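Long-range contacts in uracil-DNA glycosylase (Epstein-Barr virus, PDB 6LYJ), which belongs to the uracil-DNA glycosylase superfamily and has a core built around a four-stranded parallel beta-sheet flanked by helices: residues A184-L189 against L207-Q212; M188-K193 against N233-L238. All coordinates share one frame; numbering follows the deposited sequence.

Contact 1: residues A184-L189 against L207-Q212; sequences ACVFML and LVLTSQ
The carbonyl oxygen of L209 receives L189 N at 2.8 Å in an almost straight bond, N-H...O 179°, and M188 CA adds a CA-H...O contact. This N-H...O ladder, with CA-H...O contacts beside it, joins two parallel strands of the glycosylase core sheet, the pair in a beta-alpha-beta unit connected through helix 191-195. Their segments run 15° apart, V186 level with L207 and L189 with T210. F187, L189, L207 and L209 each use both N and O across the contact: L209 N gives to F187 O at 2.8 Å, F187 N to L207 O at 2.9 Å, and L207 N to C185 O at 3.1 Å. At the far end S211 N reaches L189 O in a weak bond of 3.3 Å. V186, M188, L207 and L209 line the face covered by helix 235-245. There V186 CG1, anti to its backbone N (chi1 -179°), crosses to L209 CD1 at 3.7 Å, with M188 CG somewhat farther from the same methyl. F187, V208, L189 and T210 occupy the other face, where the ring of F187 meets H206 and L189 lies on A198. On that side methyl meets methyl, L189 CD1 to V208 CG1 at 3.8 Å.

Contact 2: residues M188-K193 against N233-L238; sequences MLWGAK and NNHFVL
An indole N-H bonded to an imidazole nitrogen, W190 NE1 to H235 ND1 at 3.1 Å, is the polar link between the end of strand 186-190 and the start of helix 235-245, which packs on the parallel sheet. ND1 lies in the indole plane, whereas NE1 is tilted 19° from the imidazole plane; the two rings meet rim to rim with their planes at 22°. Accepting at ND1 is consistent with a proton on H235 NE2, which makes a weak hydrogen bond to T210 O. N233 forms an Asx turn ahead of the helix: its OD1 takes H235 N at 3.0 Å from above the amide plane, and its ND2, bonded to S211 OG, sits over one imidazole face, offset toward the rim. Thus one residue braces both the backbone and the ring of H235. On the apolar side F236 CZ touches W190 CZ2 at 4.0 Å, the two side chains crossing at about a right angle, while W253 meets the F236 ring edge to face. M188, extended beyond CG (chi2 -179°), brings SD to 4.5 Å from the F236 ring centroid in an oblique Met-aromatic contact. Its methyl CE lies 3.6 Å from H235 O and 3.8 Å from F236 CD1.

In the fold
Strand 186-190 is the common starting point: the segments of both contacts share M188 and L189, of which M188 touches both partners. From it the chain passes through helix 191-195 and a loop to strand 207-211, where contact 1 closes the shorter excursion and completes a beta-alpha-beta unit. Continuing past that outermost strand, the chain reaches helix 235-245, and contact 2 closes a longer excursion back to strand 186-190. The two spans overlap and stagger, since contact 2 starts and ends farther along the chain. Their centres lie about 6 Å apart, and a probable backbone hydrogen bond from G191 N to S211 O joins them. Contact 1 pairs the two strands; contact 2 ties the inner one to the helix over one face of the sheet.

Contact 1: residues A184-L189 against L207-Q212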
# COMPACT_ATOMS: atom_id res chain seq x y z
N ALA A 184 -2.75 -8.25 23.61
CA ALA A 184 -2.18 -9.16 22.62
C ALA A 184 -2.72 -8.79 21.25
O ALA A 184 -3.94 -8.76 21.05
CB ALA A 184 -2.52 -10.62 22.95
N CYS A 185 -1.82 -8.53 20.31
CA CYS A 185 -2.21 -8.05 18.99
C CYS A 185 -1.18 -8.52 17.97
O CYS A 185 -0.01 -8.73 18.31
CB CYS A 185 -2.32 -6.52 18.99
SG CYS A 185 -3.05 -5.82 17.50
N VAL A 186 -1.63 -8.70 16.72
CA VAL A 186 -0.75 -9.03 15.60
C VAL A 186 -0.55 -7.77 14.76
O VAL A 186 -1.50 -7.03 14.50
CB VAL A 186 -1.33 -10.17 14.74
CG1 VAL A 186 -0.39 -10.51 13.59
CG2 VAL A 186 -1.59 -11.41 15.60
N PHE A 187 0.70 -7.54 14.34
CA PHE A 187 1.06 -6.42 13.47
C PHE A 187 1.73 -6.98 12.22
O PHE A 187 2.74 -7.67 12.32
CB PHE A 187 1.99 -5.44 14.18
CG PHE A 187 1.37 -4.75 15.37
CD1 PHE A 187 1.23 -5.41 16.58
CD2 PHE A 187 0.93 -3.44 15.27
CE1 PHE A 187 0.65 -4.77 17.67
CE2 PHE A 187 0.35 -2.80 16.35
CZ PHE A 187 0.22 -3.47 17.55
N MET A 188 1.16 -6.68 11.05
CA MET A 188 1.67 -7.16 9.77
C MET A 188 2.32 -5.98 9.04
O MET A 188 1.62 -5.06 8.60
CB MET A 188 0.57 -7.79 8.93
CG MET A 188 -0.16 -8.96 9.58
SD MET A 188 -1.41 -9.66 8.48
CE MET A 188 -2.07 -11.00 9.47
N LEU A 189 3.64 -6.02 8.92
CA LEU A 189 4.43 -4.95 8.31
C LEU A 189 5.05 -5.47 7.01
O LEU A 189 5.98 -6.27 7.04
CB LEU A 189 5.51 -4.47 9.29
CG LEU A 189 5.01 -4.20 10.71
CD1 LEU A 189 6.13 -3.73 11.64
CD2 LEU A 189 3.89 -3.18 10.68
N LEU A 207 2.83 -10.08 18.39
CA LEU A 207 3.44 -10.79 17.27
C LEU A 207 3.65 -9.79 16.14
O LEU A 207 2.68 -9.23 15.61
CB LEU A 207 2.56 -11.95 16.81
CG LEU A 207 3.06 -12.73 15.60
CD1 LEU A 207 4.44 -13.30 15.90
CD2 LEU A 207 2.08 -13.84 15.23
N VAL A 208 4.90 -9.58 15.76
CA VAL A 208 5.24 -8.66 14.68
C VAL A 208 5.67 -9.51 13.49
O VAL A 208 6.72 -10.16 13.52
CB VAL A 208 6.33 -7.67 15.09
CG1 VAL A 208 6.66 -6.73 13.94
CG2 VAL A 208 5.87 -6.89 16.32
N LEU A 209 4.84 -9.52 12.45
CA LEU A 209 5.10 -10.28 11.23
C LEU A 209 5.60 -9.33 10.15
O LEU A 209 4.96 -8.31 9.87
CB LEU A 209 3.83 -11.00 10.77
CG LEU A 209 3.18 -11.95 11.78
CD1 LEU A 209 1.82 -12.42 11.29
CD2 LEU A 209 4.10 -13.14 12.03
N THR A 210 6.73 -9.68 9.54
CA THR A 210 7.33 -8.85 8.51
C THR A 210 7.59 -9.69 7.26
O THR A 210 7.81 -10.90 7.34
CB THR A 210 8.65 -8.22 8.97
OG1 THR A 210 9.62 -9.25 9.19
CG2 THR A 210 8.46 -7.43 10.25
N SER A 211 7.55 -9.02 6.11
CA SER A 211 7.91 -9.64 4.84
C SER A 211 8.07 -8.52 3.82
O SER A 211 7.85 -7.34 4.11
CB SER A 211 6.85 -10.65 4.38
OG SER A 211 5.71 -10.00 3.86
N GLN A 212 8.45 -8.90 2.61
CA GLN A 212 8.43 -7.97 1.50
C GLN A 212 7.00 -7.53 1.19
O GLN A 212 6.03 -8.16 1.61
CB GLN A 212 9.07 -8.58 0.26
CG GLN A 212 10.58 -8.63 0.31
CD GLN A 212 11.19 -9.11 -0.98
OE1 GLN A 212 10.58 -9.89 -1.71
NE2 GLN A 212 12.39 -8.64 -1.28

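Contact 2: residues M188-K193 against N233-L238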
# COMPACT_ATOMS: atom_id res chain seq x y z
N MET A 188 1.16 -6.68 11.05
CA MET A 188 1.67 -7.16 9.77
C MET A 188 2.32 -5.98 9.04
O MET A 188 1.62 -5.06 8.60
CB MET A 188 0.57 -7.79 8.93
CG MET A 188 -0.16 -8.96 9.58
SD MET A 188 -1.41 -9.66 8.48
CE MET A 188 -2.07 -11.00 9.47
N LEU A 189 3.64 -6.02 8.92
CA LEU A 189 4.43 -4.95 8.31
C LEU A 189 5.05 -5.47 7.01
O LEU A 189 5.98 -6.27 7.04
CB LEU A 189 5.51 -4.47 9.29
CG LEU A 189 5.01 -4.20 10.71
CD1 LEU A 189 6.13 -3.73 11.64
CD2 LEU A 189 3.89 -3.18 10.68
N TRP A 190 4.53 -4.99 5.88
CA TRP A 190 4.95 -5.46 4.56
C TRP A 190 5.75 -4.37 3.86
O TRP A 190 5.23 -3.28 3.60
CB TRP A 190 3.73 -5.84 3.71
CG TRP A 190 2.84 -6.86 4.35
CD1 TRP A 190 3.23 -7.91 5.13
CD2 TRP A 190 1.41 -6.92 4.26
NE1 TRP A 190 2.13 -8.63 5.53
CE2 TRP A 190 1.00 -8.04 5.01
CE3 TRP A 190 0.44 -6.14 3.63
CZ2 TRP A 190 -0.34 -8.40 5.14
CZ3 TRP A 190 -0.89 -6.50 3.76
CH2 TRP A 190 -1.27 -7.63 4.51
N GLY A 191 7.00 -4.68 3.51
CA GLY A 191 7.86 -3.73 2.84
C GLY A 191 8.66 -2.87 3.81
O GLY A 191 8.49 -2.91 5.03
N ALA A 192 9.55 -2.05 3.24
CA ALA A 192 10.49 -1.28 4.05
C ALA A 192 9.77 -0.19 4.84
O ALA A 192 10.08 0.04 6.02
CB ALA A 192 11.58 -0.67 3.17
N LYS A 193 8.84 0.53 4.20
CA LYS A 193 8.17 1.64 4.88
C LYS A 193 7.43 1.15 6.11
O LYS A 193 7.62 1.67 7.22
CB LYS A 193 7.22 2.35 3.92
CG LYS A 193 7.91 3.01 2.74
CD LYS A 193 8.93 4.03 3.19
CE LYS A 193 8.30 5.41 3.34
NZ LYS A 193 9.34 6.48 3.25
N ASN A 233 4.54 -15.97 2.98
CA ASN A 233 4.90 -15.47 4.30
C ASN A 233 4.05 -16.08 5.42
O ASN A 233 4.45 -16.01 6.58
CB ASN A 233 4.84 -13.94 4.34
CG ASN A 233 3.43 -13.38 4.19
OD1 ASN A 233 2.43 -14.09 4.30
ND2 ASN A 233 3.35 -12.08 3.96
N ASN A 234 2.90 -16.66 5.08
CA ASN A 234 2.06 -17.39 6.03
C ASN A 234 1.50 -16.50 7.13
O ASN A 234 1.10 -16.99 8.19
CB ASN A 234 2.83 -18.57 6.64
CG ASN A 234 1.95 -19.78 6.90
OD1 ASN A 234 1.02 -20.07 6.15
ND2 ASN A 234 2.25 -20.50 7.98
N HIS A 235 1.42 -15.18 6.89
CA HIS A 235 1.12 -14.24 7.97
C HIS A 235 -0.29 -14.41 8.52
O HIS A 235 -0.52 -14.20 9.71
CB HIS A 235 1.32 -12.81 7.48
CG HIS A 235 2.74 -12.35 7.47
ND1 HIS A 235 3.10 -11.05 7.20
CD2 HIS A 235 3.90 -13.01 7.70
CE1 HIS A 235 4.42 -10.93 7.26
NE2 HIS A 235 4.93 -12.11 7.57
N PHE A 236 -1.26 -14.77 7.67
CA PHE A 236 -2.64 -14.87 8.15
C PHE A 236 -2.85 -16.13 8.99
O PHE A 236 -3.56 -16.10 10.01
CB PHE A 236 -3.59 -14.82 6.96
CG PHE A 236 -3.48 -13.56 6.16
CD1 PHE A 236 -4.14 -12.41 6.56
CD2 PHE A 236 -2.68 -13.51 5.03
CE1 PHE A 236 -4.03 -11.24 5.83
CE2 PHE A 236 -2.56 -12.34 4.30
CZ PHE A 236 -3.23 -11.20 4.70
N VAL A 237 -2.15 -17.21 8.63
CA VAL A 237 -2.16 -18.41 9.46
C VAL A 237 -1.46 -18.15 10.79
O VAL A 237 -1.97 -18.50 11.85
CB VAL A 237 -1.51 -19.58 8.70
CG1 VAL A 237 -1.37 -20.80 9.61
CG2 VAL A 237 -2.32 -19.93 7.46
N LEU A 238 -0.26 -17.57 10.74
CA LEU A 238 0.47 -17.28 11.97
C LEU A 238 -0.34 -16.36 12.87
O LEU A 238 -0.34 -16.52 14.10
CB LEU A 238 1.83 -16.67 11.65
CG LEU A 238 2.80 -17.59 10.90
CD1 LEU A 238 4.03 -16.82 10.44
CD2 LEU A 238 3.20 -18.78 11.77